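Local coordinates for protein aminopeptidase (Aneurinibacillus sp., PDB 2EK8) that probably removes amino acids from the N-terminus of peptides as a zinc-dependent metalloexopeptidase of the M28 family, at residues H7-R12 / V392-Y397; N90-A95 / T190-G195; A118-G123 / V142-N147; N220-I225 / I291-G296; K306-L311 / F361-V366. One frame throughout, in Å; residues are numbered along the deposited sequence.

Interaction 1 of 5, residues H7-R12 / V392-Y397; sequences HQITKR and VGSAVY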
# COMPACT_ATOMS: atom_id res chain seq x y z
N HIS A 7 23.34 19.96 5.43
CA HIS A 7 24.37 19.80 4.41
C HIS A 7 25.03 18.42 4.43
O HIS A 7 25.45 17.91 3.39
CB HIS A 7 25.41 20.91 4.54
CG HIS A 7 24.91 22.25 4.09
ND1 HIS A 7 25.63 23.42 4.26
CD2 HIS A 7 23.78 22.61 3.44
CE1 HIS A 7 24.96 24.43 3.75
NE2 HIS A 7 23.83 23.97 3.24
N GLN A 8 25.10 17.80 5.61
CA GLN A 8 25.70 16.46 5.70
C GLN A 8 24.88 15.48 4.85
O GLN A 8 25.42 14.51 4.32
CB GLN A 8 25.74 15.99 7.15
CG GLN A 8 26.75 16.72 8.03
CD GLN A 8 28.16 16.70 7.46
OE1 GLN A 8 28.57 15.73 6.82
NE2 GLN A 8 28.90 17.78 7.68
N ILE A 9 23.59 15.75 4.73
CA ILE A 9 22.69 14.91 3.94
C ILE A 9 22.64 15.38 2.49
O ILE A 9 22.97 14.62 1.57
CB ILE A 9 21.23 14.95 4.49
CG1 ILE A 9 21.21 14.57 5.97
CG2 ILE A 9 20.34 14.01 3.70
CD1 ILE A 9 21.71 15.66 6.88
N THR A 10 22.25 16.63 2.29
CA THR A 10 22.10 17.19 0.95
C THR A 10 23.34 17.15 0.05
O THR A 10 23.20 17.13 -1.17
CB THR A 10 21.56 18.65 1.01
OG1 THR A 10 22.52 19.52 1.61
CG2 THR A 10 20.27 18.69 1.82
N LYS A 11 24.53 17.12 0.64
CA LYS A 11 25.73 17.06 -0.19
C LYS A 11 26.07 15.62 -0.59
O LYS A 11 26.95 15.40 -1.42
CB LYS A 11 26.93 17.70 0.52
CG LYS A 11 27.60 16.85 1.59
CD LYS A 11 28.96 17.45 1.95
CE LYS A 11 29.72 16.62 2.97
NZ LYS A 11 29.15 16.74 4.33
N ARG A 12 25.36 14.66 -0.01
CA ARG A 12 25.61 13.25 -0.28
C ARG A 12 24.51 12.47 -1.02
O ARG A 12 24.75 11.36 -1.48
CB ARG A 12 25.92 12.51 1.03
CG ARG A 12 27.20 12.93 1.71
CD ARG A 12 27.53 11.97 2.85
NE ARG A 12 28.85 12.21 3.41
CZ ARG A 12 29.14 13.18 4.27
NH1 ARG A 12 28.20 14.02 4.68
NH2 ARG A 12 30.38 13.31 4.72
N VAL A 392 13.51 13.97 3.64
CA VAL A 392 13.36 12.87 4.58
C VAL A 392 14.68 12.60 5.30
O VAL A 392 14.69 12.38 6.52
CB VAL A 392 12.88 11.60 3.85
CG1 VAL A 392 12.93 10.39 4.80
CG2 VAL A 392 11.45 11.81 3.35
N GLY A 393 15.79 12.63 4.56
CA GLY A 393 17.09 12.39 5.16
C GLY A 393 17.43 13.43 6.22
O GLY A 393 17.92 13.10 7.29
N SER A 394 17.18 14.70 5.92
CA SER A 394 17.48 15.75 6.89
C SER A 394 16.52 15.70 8.08
O SER A 394 16.90 16.06 9.19
CB SER A 394 17.41 17.12 6.21
OG SER A 394 18.43 17.21 5.22
N ALA A 395 15.30 15.24 7.84
CA ALA A 395 14.32 15.14 8.92
C ALA A 395 14.80 14.06 9.89
O ALA A 395 14.77 14.24 11.11
CB ALA A 395 12.95 14.78 8.36
N VAL A 396 15.25 12.94 9.34
CA VAL A 396 15.76 11.83 10.14
C VAL A 396 17.04 12.25 10.84
O VAL A 396 17.25 11.95 12.01
CB VAL A 396 16.06 10.58 9.26
CG1 VAL A 396 16.86 9.54 10.05
CG2 VAL A 396 14.74 9.96 8.79
N TYR A 397 17.90 12.97 10.11
CA TYR A 397 19.17 13.40 10.67
C TYR A 397 19.00 14.42 11.79
O TYR A 397 19.83 14.48 12.70
CB TYR A 397 20.07 13.97 9.58
CG TYR A 397 21.50 14.18 10.02
CD1 TYR A 397 22.29 13.11 10.44
CD2 TYR A 397 22.08 15.45 9.99
CE1 TYR A 397 23.62 13.30 10.83
CE2 TYR A 397 23.40 15.65 10.36
CZ TYR A 397 24.17 14.58 10.78
OH TYR A 397 25.47 14.79 11.16
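Ile-9 on the short N-terminal helix 6-10 packs against Gly-393, Ser-394 and Tyr-397 of helix 382-400, a helix-on-helix contact that lays the start of the chain on the M28 peptidase fold. The CG2 branch of Ile-9 sits over the bare backbone of Gly-393, 3.9 Å from its CA, where a CB would collide. Its CG1 branch crosses the base of Tyr-397 at a slant, with Ile-9 CG1 3.8 Å from Tyr-397 CB. Ser-394 lies beside them, its OG 3.7 Å from Ile-9 CB; this oxygen keeps its polar partner in its own helix, the carbonyl of Asp-390, whose side chain binds zinc. With CG anti to the backbone N (chi1 -168°), the Tyr-397 ring reaches across to the N-terminal helix, meets Ile-9 CD1 obliquely, and lies with CE2 4.0 Å from Gln-8 CB. Leu-258 also touches this tyrosine. Shortening Tyr-397 to an alanine is likely to open a gap beside Ile-9 and leave Gln-8 CB without its neighbour. Away from the ring, Arg-12 NH1 donates both to the backbone O of Gln-8 and to its side-chain OE1, each at 2.8 Å, with the backbone oxygen lying in the guanidinium plane.

Interaction 2 of 5, residues N90-A95 / T190-G195; sequences NSDVTA and TVKVAG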
# COMPACT_ATOMS: atom_id res chain seq x y z
N ASN A 90 -14.99 -19.74 -7.02
CA ASN A 90 -15.46 -20.12 -8.35
C ASN A 90 -16.96 -20.37 -8.25
O ASN A 90 -17.48 -20.60 -7.15
CB ASN A 90 -14.76 -21.40 -8.81
CG ASN A 90 -13.28 -21.19 -9.09
OD1 ASN A 90 -12.45 -22.03 -8.75
ND2 ASN A 90 -12.95 -20.07 -9.73
N SER A 91 -17.66 -20.31 -9.37
CA SER A 91 -19.10 -20.55 -9.36
C SER A 91 -19.67 -20.84 -10.75
O SER A 91 -19.10 -20.45 -11.77
CB SER A 91 -19.84 -19.34 -8.78
OG SER A 91 -19.79 -18.24 -9.66
N ASP A 92 -20.80 -21.54 -10.76
CA ASP A 92 -21.50 -21.90 -11.99
C ASP A 92 -22.98 -21.90 -11.63
O ASP A 92 -23.64 -22.94 -11.67
CB ASP A 92 -21.08 -23.30 -12.46
CG ASP A 92 -19.59 -23.42 -12.68
OD1 ASP A 92 -18.82 -23.25 -11.71
OD2 ASP A 92 -19.18 -23.70 -13.83
N VAL A 93 -23.49 -20.73 -11.25
CA VAL A 93 -24.88 -20.61 -10.85
C VAL A 93 -25.70 -19.68 -11.74
O VAL A 93 -25.21 -18.67 -12.24
CB VAL A 93 -24.98 -20.10 -9.39
CG1 VAL A 93 -24.32 -18.73 -9.27
CG2 VAL A 93 -26.44 -20.01 -8.97
N THR A 94 -26.96 -20.06 -11.93
CA THR A 94 -27.90 -19.30 -12.72
C THR A 94 -29.19 -19.29 -11.92
O THR A 94 -29.83 -20.33 -11.75
CB THR A 94 -28.17 -19.96 -14.08
OG1 THR A 94 -28.56 -21.32 -13.88
CG2 THR A 94 -26.92 -19.92 -14.95
N ALA A 95 -29.57 -18.13 -11.40
CA ALA A 95 -30.78 -18.01 -10.60
C ALA A 95 -31.32 -16.59 -10.61
O ALA A 95 -30.76 -15.71 -11.26
CB ALA A 95 -30.49 -18.45 -9.17
N THR A 190 -26.74 -14.94 -14.51
CA THR A 190 -25.78 -16.04 -14.52
C THR A 190 -24.43 -15.54 -14.05
O THR A 190 -23.92 -14.52 -14.53
CB THR A 190 -25.63 -16.64 -15.92
OG1 THR A 190 -26.85 -17.27 -16.31
CG2 THR A 190 -24.50 -17.67 -15.94
N VAL A 191 -23.84 -16.25 -13.10
CA VAL A 191 -22.54 -15.89 -12.57
C VAL A 191 -21.64 -17.12 -12.59
O VAL A 191 -21.81 -18.05 -11.79
CB VAL A 191 -22.64 -15.36 -11.12
CG1 VAL A 191 -21.25 -15.04 -10.59
CG2 VAL A 191 -23.52 -14.13 -11.09
N LYS A 192 -20.69 -17.13 -13.51
CA LYS A 192 -19.75 -18.24 -13.63
C LYS A 192 -18.32 -17.75 -13.50
O LYS A 192 -17.84 -16.94 -14.30
CB LYS A 192 -19.92 -18.95 -14.98
CG LYS A 192 -21.19 -19.78 -15.08
CD LYS A 192 -21.20 -20.60 -16.37
CE LYS A 192 -22.46 -21.45 -16.48
NZ LYS A 192 -22.45 -22.29 -17.71
N VAL A 193 -17.64 -18.25 -12.47
CA VAL A 193 -16.25 -17.88 -12.21
C VAL A 193 -15.40 -19.14 -12.26
O VAL A 193 -15.60 -20.07 -11.47
CB VAL A 193 -16.10 -17.23 -10.83
CG1 VAL A 193 -14.64 -16.88 -10.57
CG2 VAL A 193 -16.96 -15.98 -10.75
N ALA A 194 -14.46 -19.19 -13.20
CA ALA A 194 -13.59 -20.34 -13.35
C ALA A 194 -12.14 -19.90 -13.49
O ALA A 194 -11.85 -18.87 -14.10
CB ALA A 194 -14.00 -21.16 -14.57
N GLY A 195 -11.23 -20.68 -12.92
CA GLY A 195 -9.82 -20.35 -13.00
C GLY A 195 -9.26 -19.83 -11.69
O GLY A 195 -8.11 -20.10 -11.35
O HOH W 1 -16.43 -22.35 -12.34
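Antiparallel strand pairing joins Ser-91 to Thr-94 with Val-193 to Thr-190 in the PA-domain half of the molecule, away from the zinc sites. Ser-91/Val-193 and Val-93/Val-191 are the hydrogen-bonded pairs. The first is tight, Val-193 N reaching Ser-91 O at 2.7 Å, and in the second Val-191 N gives Val-93 O a nearly straight bond (174°). Val-191 O is gripped twice: Val-93 N approaches one face of its carbonyl plane at 3.2 Å, and Ser-91 OG the opposite face at 2.9 Å. The hydroxyl gets there because OG sits between the backbone N and the carbonyl carbon (chi1 70°). Replacing Ser-91 by an alanine would probably cost Val-191 O the second of these donors. Strand 188-210 is paired on its other edge with strand 70-75, so it runs inside the sheet here, and the valines and Ser-91 look toward strands 141-145 and 165-169. On the other face, Thr-94 and Thr-190 stand side by side, their CG2 methyls squeezed to 3.4 Å. Lys-192 CG lies 3.8 Å from Asp-92 CA, while Lys-192 NZ stays 5.3 Å from Asp-92 OD2, opposite charges close but not in contact.

Interaction 3 of 5, residues A118-G123 / V142-N147; sequences ALIQRG and VIIYNN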
# COMPACT_ATOMS: atom_id res chain seq x y z
N ALA A 118 -27.29 -12.16 -5.41
CA ALA A 118 -27.55 -10.85 -4.83
C ALA A 118 -26.95 -9.71 -5.64
O ALA A 118 -25.82 -9.79 -6.12
CB ALA A 118 -27.02 -10.79 -3.40
N LEU A 119 -27.73 -8.64 -5.81
CA LEU A 119 -27.29 -7.46 -6.53
C LEU A 119 -27.04 -6.44 -5.42
O LEU A 119 -27.97 -6.03 -4.73
CB LEU A 119 -28.40 -6.95 -7.46
CG LEU A 119 -27.98 -6.18 -8.71
CD1 LEU A 119 -29.18 -5.42 -9.26
CD2 LEU A 119 -26.86 -5.21 -8.38
N ILE A 120 -25.78 -6.04 -5.25
CA ILE A 120 -25.43 -5.09 -4.20
C ILE A 120 -24.75 -3.84 -4.74
O ILE A 120 -24.00 -3.89 -5.71
CB ILE A 120 -24.49 -5.74 -3.16
CG1 ILE A 120 -25.07 -7.08 -2.69
CG2 ILE A 120 -24.31 -4.80 -1.97
CD1 ILE A 120 -24.18 -7.82 -1.71
N GLN A 121 -25.01 -2.72 -4.07
CA GLN A 121 -24.43 -1.44 -4.46
C GLN A 121 -23.22 -1.09 -3.60
O GLN A 121 -23.22 -1.32 -2.39
CB GLN A 121 -25.48 -0.33 -4.33
CG GLN A 121 -24.96 1.06 -4.67
CD GLN A 121 -26.03 2.12 -4.53
OE1 GLN A 121 -26.63 2.29 -3.47
NE2 GLN A 121 -26.28 2.85 -5.61
N ARG A 122 -22.19 -0.54 -4.24
CA ARG A 122 -20.98 -0.14 -3.53
C ARG A 122 -21.34 1.04 -2.63
O ARG A 122 -22.05 1.95 -3.06
CB ARG A 122 -19.90 0.28 -4.54
CG ARG A 122 -18.56 0.65 -3.93
CD ARG A 122 -17.57 1.02 -5.02
NE ARG A 122 -16.25 1.37 -4.49
CZ ARG A 122 -15.22 1.72 -5.25
NH1 ARG A 122 -15.34 1.76 -6.57
NH2 ARG A 122 -14.05 2.03 -4.69
N GLY A 123 -20.87 1.02 -1.39
CA GLY A 123 -21.19 2.11 -0.48
C GLY A 123 -20.11 2.46 0.53
O GLY A 123 -19.13 3.12 0.20
N VAL A 142 -22.63 -13.11 -5.86
CA VAL A 142 -22.88 -11.70 -5.61
C VAL A 142 -22.40 -10.81 -6.74
O VAL A 142 -21.30 -10.99 -7.27
CB VAL A 142 -22.20 -11.23 -4.30
CG1 VAL A 142 -22.47 -9.76 -4.07
CG2 VAL A 142 -22.72 -12.05 -3.13
N ILE A 143 -23.23 -9.85 -7.12
CA ILE A 143 -22.91 -8.89 -8.16
C ILE A 143 -22.91 -7.51 -7.52
O ILE A 143 -23.94 -7.06 -7.00
CB ILE A 143 -23.95 -8.91 -9.30
CG1 ILE A 143 -23.97 -10.28 -9.97
CG2 ILE A 143 -23.63 -7.81 -10.31
CD1 ILE A 143 -25.03 -10.42 -11.06
N ILE A 144 -21.76 -6.85 -7.53
CA ILE A 144 -21.63 -5.52 -6.94
C ILE A 144 -21.46 -4.49 -8.05
O ILE A 144 -20.64 -4.68 -8.95
CB ILE A 144 -20.39 -5.44 -6.03
CG1 ILE A 144 -20.38 -6.58 -5.01
CG2 ILE A 144 -20.36 -4.09 -5.32
CD1 ILE A 144 -21.47 -6.50 -3.98
N TYR A 145 -22.23 -3.40 -8.00
CA TYR A 145 -22.09 -2.36 -9.01
C TYR A 145 -21.45 -1.10 -8.44
O TYR A 145 -21.73 -0.68 -7.32
CB TYR A 145 -23.43 -2.04 -9.69
CG TYR A 145 -24.56 -1.57 -8.80
CD1 TYR A 145 -25.21 -2.45 -7.93
CD2 TYR A 145 -25.03 -0.26 -8.88
CE1 TYR A 145 -26.31 -2.03 -7.18
CE2 TYR A 145 -26.12 0.17 -8.14
CZ TYR A 145 -26.76 -0.72 -7.29
OH TYR A 145 -27.85 -0.30 -6.56
N ASN A 146 -20.57 -0.50 -9.25
CA ASN A 146 -19.81 0.69 -8.88
C ASN A 146 -20.62 1.96 -8.60
O ASN A 146 -21.80 2.05 -8.94
CB ASN A 146 -18.78 0.99 -9.97
CG ASN A 146 -17.49 1.55 -9.42
OD1 ASN A 146 -17.48 2.52 -8.66
ND2 ASN A 146 -16.37 0.94 -9.80
N ASN A 147 -19.96 2.94 -7.99
CA ASN A 147 -20.56 4.23 -7.67
C ASN A 147 -20.16 5.28 -8.70
O ASN A 147 -20.71 6.38 -8.72
CB ASN A 147 -20.11 4.71 -6.28
CG ASN A 147 -20.75 3.93 -5.16
OD1 ASN A 147 -21.98 3.86 -5.06
ND2 ASN A 147 -19.93 3.35 -4.29
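Gln-121 lies across the ring of Tyr-145 on the neighbouring strand. CA already stands over the ring face, 3.8 Å from the centroid, a CH-pi contact. CB comes next, 3.2 Å from Tyr-145 CZ. CG continues past CZ toward the hydroxyl, and Gln-121 CD ends up 3.6 Å from Tyr-145 OH. The terminal NE2 is about equally far from Tyr-145 OH and CE2, with the amide plane turned 35° from the ring. Tyr-145 OH is buried and has no hydrogen-bonding partner in the model. The ring is brought under Gln-121 by a chi1 of 59°, which wedges CG in over the tyrosine's own backbone; Leu-119 CD2 meets it obliquely, and Ala-178 of helix 171-182 touches the same tyrosine.

The two strands are parallel and belong to the beta-alpha-beta unit of the PA domain, with helix 127-136 as the crossover. Their backbone ladder zigzags: Ile-143 N to Ala-118 O, Ile-120 N to Ile-143 O, Tyr-145 N to Ile-120 O and Arg-122 N to Tyr-145 O. On the face toward helix 127-136, Ile-120 and Ile-144 lie side by side, so tightly that Ile-144 CD1 is 3.2 Å from Ile-120 CB. Past the strand ends, extended Arg-122 runs alongside Asn-146, and Arg-122 NH1 makes a weak bond to Asn-146 OD1 (3.1 Å, 133°), met at the guanidinium edge. That same oxygen takes the N-H of Asn-147 at 2.6 Å, and Thr-148 N beyond it.

Interaction 4 of 5, residues N220-I225 / I291-G296; sequences NDIIII and IKRTIG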
# COMPACT_ATOMS: atom_id res chain seq x y z
N ASN A 220 18.49 5.90 23.30
CA ASN A 220 17.93 4.57 23.10
C ASN A 220 16.78 4.69 22.10
O ASN A 220 15.95 3.79 21.98
CB ASN A 220 17.45 3.99 24.43
CG ASN A 220 16.19 4.66 24.94
OD1 ASN A 220 15.97 5.85 24.73
ND2 ASN A 220 15.37 3.90 25.66
N ASP A 221 16.74 5.82 21.39
CA ASP A 221 15.68 6.07 20.40
C ASP A 221 15.86 5.24 19.13
O ASP A 221 16.98 4.88 18.75
CB ASP A 221 15.64 7.55 19.97
CG ASP A 221 15.23 8.49 21.09
OD1 ASP A 221 14.65 8.03 22.10
OD2 ASP A 221 15.48 9.70 20.94
N ILE A 222 14.75 4.95 18.47
CA ILE A 222 14.75 4.19 17.23
C ILE A 222 13.93 4.93 16.17
O ILE A 222 12.86 5.47 16.46
CB ILE A 222 14.08 2.81 17.39
CG1 ILE A 222 14.72 2.04 18.55
CG2 ILE A 222 14.18 2.03 16.08
CD1 ILE A 222 16.19 1.84 18.42
N ILE A 223 14.45 4.96 14.95
CA ILE A 223 13.72 5.57 13.84
C ILE A 223 13.71 4.53 12.72
O ILE A 223 14.73 3.92 12.42
CB ILE A 223 14.37 6.86 13.31
CG1 ILE A 223 14.24 7.98 14.35
CG2 ILE A 223 13.70 7.26 12.00
CD1 ILE A 223 14.73 9.33 13.87
N ILE A 224 12.54 4.34 12.13
CA ILE A 224 12.39 3.38 11.04
C ILE A 224 12.11 4.14 9.75
O ILE A 224 11.30 5.06 9.73
CB ILE A 224 11.20 2.42 11.31
CG1 ILE A 224 11.47 1.59 12.57
CG2 ILE A 224 10.97 1.52 10.09
CD1 ILE A 224 10.34 0.62 12.93
N ILE A 225 12.83 3.78 8.69
CA ILE A 225 12.62 4.39 7.37
C ILE A 225 12.21 3.22 6.49
O ILE A 225 12.98 2.27 6.32
CB ILE A 225 13.90 5.02 6.78
CG1 ILE A 225 14.43 6.13 7.69
CG2 ILE A 225 13.61 5.57 5.38
CD1 ILE A 225 15.20 5.64 8.89
N ILE A 291 8.84 -0.85 20.74
CA ILE A 291 7.72 -0.01 20.35
C ILE A 291 7.75 1.33 21.07
O ILE A 291 7.55 2.38 20.46
CB ILE A 291 6.37 -0.72 20.63
CG1 ILE A 291 6.23 -1.95 19.72
CG2 ILE A 291 5.20 0.25 20.37
CD1 ILE A 291 5.09 -2.86 20.10
N LYS A 292 8.01 1.32 22.37
CA LYS A 292 8.03 2.57 23.12
C LYS A 292 9.22 3.46 22.75
O LYS A 292 9.15 4.68 22.88
CB LYS A 292 8.02 2.32 24.63
CG LYS A 292 9.34 1.87 25.22
CD LYS A 292 9.26 1.85 26.75
CE LYS A 292 10.61 1.57 27.38
NZ LYS A 292 10.52 1.51 28.87
N ARG A 293 10.30 2.85 22.27
CA ARG A 293 11.50 3.60 21.91
C ARG A 293 11.54 4.10 20.47
O ARG A 293 12.41 4.90 20.12
CB ARG A 293 12.75 2.76 22.18
CG ARG A 293 12.99 2.49 23.66
CD ARG A 293 14.33 1.80 23.88
NE ARG A 293 14.38 0.47 23.29
CZ ARG A 293 15.28 0.08 22.39
NH1 ARG A 293 16.21 0.93 21.97
NH2 ARG A 293 15.26 -1.16 21.93
N THR A 294 10.62 3.64 19.64
CA THR A 294 10.58 4.08 18.25
C THR A 294 9.91 5.45 18.20
O THR A 294 8.68 5.56 18.32
CB THR A 294 9.81 3.07 17.38
OG1 THR A 294 10.47 1.80 17.46
CG2 THR A 294 9.79 3.52 15.92
N ILE A 295 10.71 6.49 18.03
CA ILE A 295 10.19 7.85 18.01
C ILE A 295 9.53 8.25 16.71
O ILE A 295 8.82 9.26 16.65
CB ILE A 295 11.30 8.88 18.36
CG1 ILE A 295 12.44 8.79 17.34
CG2 ILE A 295 11.84 8.59 19.76
CD1 ILE A 295 13.52 9.87 17.52
N GLY A 296 9.74 7.46 15.67
CA GLY A 296 9.12 7.78 14.40
C GLY A 296 9.39 6.78 13.30
O GLY A 296 10.44 6.15 13.26
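Arg-293 lays its guanidinium over Ile-222, whose CG1 sits against one face, 3.9 Å from Arg-293 NH1. From there NH1 turns to the backbone of Asn-220 and donates to its O at 2.9 Å, meeting the carbonyl at the guanidinium edge though tilted from both planes. The bend at chi3 (-65°) is what folds the arginine back over the strand, and the amide of Asn-220 lies obliquely against its CD. The charge has a stronger partner elsewhere, since NE forms a salt bridge with Asp-289.

Ile-295 works on the opposite side of the strand. A chi1 of 60° tucks its CG1 in over its own backbone, 3.6 Å from Ile-223 CG1, while its side chain crosses that of Asp-221 at about a right angle, Ile-295 CG2 lying 3.6 Å from Asp-221 CG. Thr-294 OG1 comes to 3.7 Å from Ile-222 CB, although its hydrogen bond goes back to Glu-290 O in the helix.

Backbone bonds stitch the pair: Arg-293 O takes Ile-222 N, Ile-222 O takes Ile-295 N at 2.9 Å, and Gly-296 O takes Ile-224 N at 3.0 Å. The short segments are strongly twisted, 51° between their directions. Here helix 288-293 passes straight into strand 294-300, which lies parallel to strand 222-228 in the alpha/beta core of the M28 peptidase, the latter strand leading to the zinc ligand His-228.

Interaction 5 of 5, residues K306-L311 / F361-V366; sequences KDAGDL and FIHAPV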
# COMPACT_ATOMS: atom_id res chain seq x y z
N LYS A 306 7.69 12.26 -12.33
CA LYS A 306 7.68 13.59 -12.92
C LYS A 306 6.25 14.01 -13.22
O LYS A 306 5.98 15.19 -13.46
CB LYS A 306 8.51 13.60 -14.21
CG LYS A 306 7.91 12.78 -15.34
CD LYS A 306 8.84 12.72 -16.54
CE LYS A 306 8.18 11.99 -17.70
NZ LYS A 306 6.88 12.62 -18.07
N ASP A 307 5.33 13.05 -13.21
CA ASP A 307 3.93 13.32 -13.51
C ASP A 307 3.01 13.33 -12.29
O ASP A 307 1.79 13.24 -12.42
CB ASP A 307 3.41 12.32 -14.54
CG ASP A 307 4.17 12.39 -15.85
OD1 ASP A 307 4.51 13.52 -16.27
OD2 ASP A 307 4.43 11.34 -16.47
N ALA A 308 3.61 13.43 -11.10
CA ALA A 308 2.85 13.47 -9.86
C ALA A 308 2.91 14.90 -9.33
O ALA A 308 3.71 15.70 -9.79
CB ALA A 308 3.43 12.50 -8.84
N GLY A 309 2.07 15.20 -8.34
CA GLY A 309 2.03 16.53 -7.76
C GLY A 309 3.10 16.83 -6.72
O GLY A 309 4.16 16.21 -6.70
N ASP A 310 2.81 17.80 -5.84
CA ASP A 310 3.75 18.20 -4.80
C ASP A 310 3.85 17.17 -3.69
O ASP A 310 2.95 16.35 -3.49
CB ASP A 310 3.33 19.53 -4.17
CG ASP A 310 3.08 20.61 -5.19
OD1 ASP A 310 3.96 20.83 -6.05
OD2 ASP A 310 2.00 21.24 -5.13
N LEU A 311 4.95 17.23 -2.95
CA LEU A 311 5.20 16.32 -1.84
C LEU A 311 4.24 16.65 -0.69
O LEU A 311 3.97 17.82 -0.43
CB LEU A 311 6.64 16.48 -1.35
CG LEU A 311 7.12 15.53 -0.25
CD1 LEU A 311 7.08 14.09 -0.77
CD2 LEU A 311 8.53 15.91 0.18
N PHE A 361 5.30 9.70 3.03
CA PHE A 361 5.78 10.79 2.18
C PHE A 361 5.50 10.33 0.75
O PHE A 361 5.94 9.26 0.34
CB PHE A 361 7.28 11.01 2.40
CG PHE A 361 7.60 11.62 3.74
CD1 PHE A 361 7.89 12.97 3.85
CD2 PHE A 361 7.55 10.85 4.89
CE1 PHE A 361 8.12 13.56 5.10
CE2 PHE A 361 7.78 11.43 6.14
CZ PHE A 361 8.06 12.78 6.25
N ILE A 362 4.77 11.16 0.01
CA ILE A 362 4.37 10.81 -1.34
C ILE A 362 4.04 12.07 -2.13
O ILE A 362 3.78 13.12 -1.55
CB ILE A 362 3.11 9.91 -1.28
CG1 ILE A 362 2.59 9.58 -2.68
CG2 ILE A 362 2.03 10.61 -0.46
CD1 ILE A 362 1.54 8.49 -2.66
N HIS A 363 4.09 11.97 -3.46
CA HIS A 363 3.76 13.10 -4.31
C HIS A 363 2.29 12.93 -4.68
O HIS A 363 1.90 11.90 -5.25
CB HIS A 363 4.62 13.10 -5.58
CG HIS A 363 6.07 13.37 -5.32
ND1 HIS A 363 6.54 14.61 -4.95
CD2 HIS A 363 7.16 12.57 -5.40
CE1 HIS A 363 7.86 14.56 -4.80
NE2 HIS A 363 8.25 13.33 -5.07
N ALA A 364 1.48 13.91 -4.32
CA ALA A 364 0.04 13.87 -4.59
C ALA A 364 -0.43 15.16 -5.25
O ALA A 364 0.14 16.23 -5.02
CB ALA A 364 -0.72 13.64 -3.28
N PRO A 365 -1.45 15.06 -6.12
CA PRO A 365 -2.13 13.81 -6.48
C PRO A 365 -1.19 12.93 -7.29
O PRO A 365 -0.31 13.43 -7.99
CB PRO A 365 -3.33 14.30 -7.28
CG PRO A 365 -2.82 15.54 -7.92
CD PRO A 365 -2.09 16.21 -6.79
N VAL A 366 -1.37 11.62 -7.20
CA VAL A 366 -0.51 10.68 -7.92
C VAL A 366 -0.67 10.74 -9.44
O VAL A 366 -1.66 11.25 -9.96
CB VAL A 366 -0.75 9.23 -7.45
CG1 VAL A 366 -0.46 9.11 -5.96
CG2 VAL A 366 -2.17 8.80 -7.77
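Leu-311 faces His-363 as an antiparallel non-hydrogen-bonded pair where strand 310-315 meets strand 358-364 in the M28 peptidase core. Two backbone hydrogen bonds hold the segments together: Ala-364 N to Asp-310 O, and Gly-309 N to Pro-365 O, both at 3.0 Å, each donor tilted somewhat from the carbonyl plane. The second lies just past the cis peptide bond that precedes Pro-365.

Backbone carbons add CH...O contacts. Gly-309 CA approaches Ala-364 O at 3.3 Å, and a CB on this glycine would strike that same oxygen and the ring of Pro-365. Leu-311 CA comes to 3.5 Å from Ile-362 O in the same manner.

Apolar packing gathers round His-363, on the side toward helix 382-400, where Val-388 and Lys-384 touch this histidine. A chi1 of -175° swings Leu-311 CG away from its own N and carries CD1 over one face of the imidazole, 4.1 Å above the plane and displaced toward the rim. Ala-308 CB presses on His-363 CB at 3.5 Å. Further along the strand, Leu-311 CD1 lies 4.4 Å from Phe-361 CB. Ile-362 turns away from Leu-311, and its side chain comes within about 5 Å of that of Asp-301, a zinc ligand.

In the loop leading into this pairing, Lys-306 NZ forms a salt bridge with Asp-307 OD1 at 3.1 Å, approaching on the syn side and 23° out of the carboxylate plane, while Asp-307 OD2 accepts from Trp-369 NE1.

Two halves of the molecule divide these contacts. Interactions 2 and 3 belong to the PA domain, with centres 17 Å apart, and touch through Val-191 CG2 and Ile-143 CD1; interaction 3 is nested inside the loop closed by interaction 2. Interactions 4 and 5 follow along the chain in the peptidase part, joined through neighbouring strands 294-300 and 358-364. Interaction 1 encloses all of them, and its helix 382-400 packs Val-396 on Ile-225 of interaction 4 and Val-392 on Phe-361 of interaction 5. Interactions 1 and 2 have centres 56 Å apart, on opposite sides of the chain's centre. Strand 188-210 pairs with strand 91-99 and also with strand 263-269, and so ties the PA domain to the zinc-binding peptidase core.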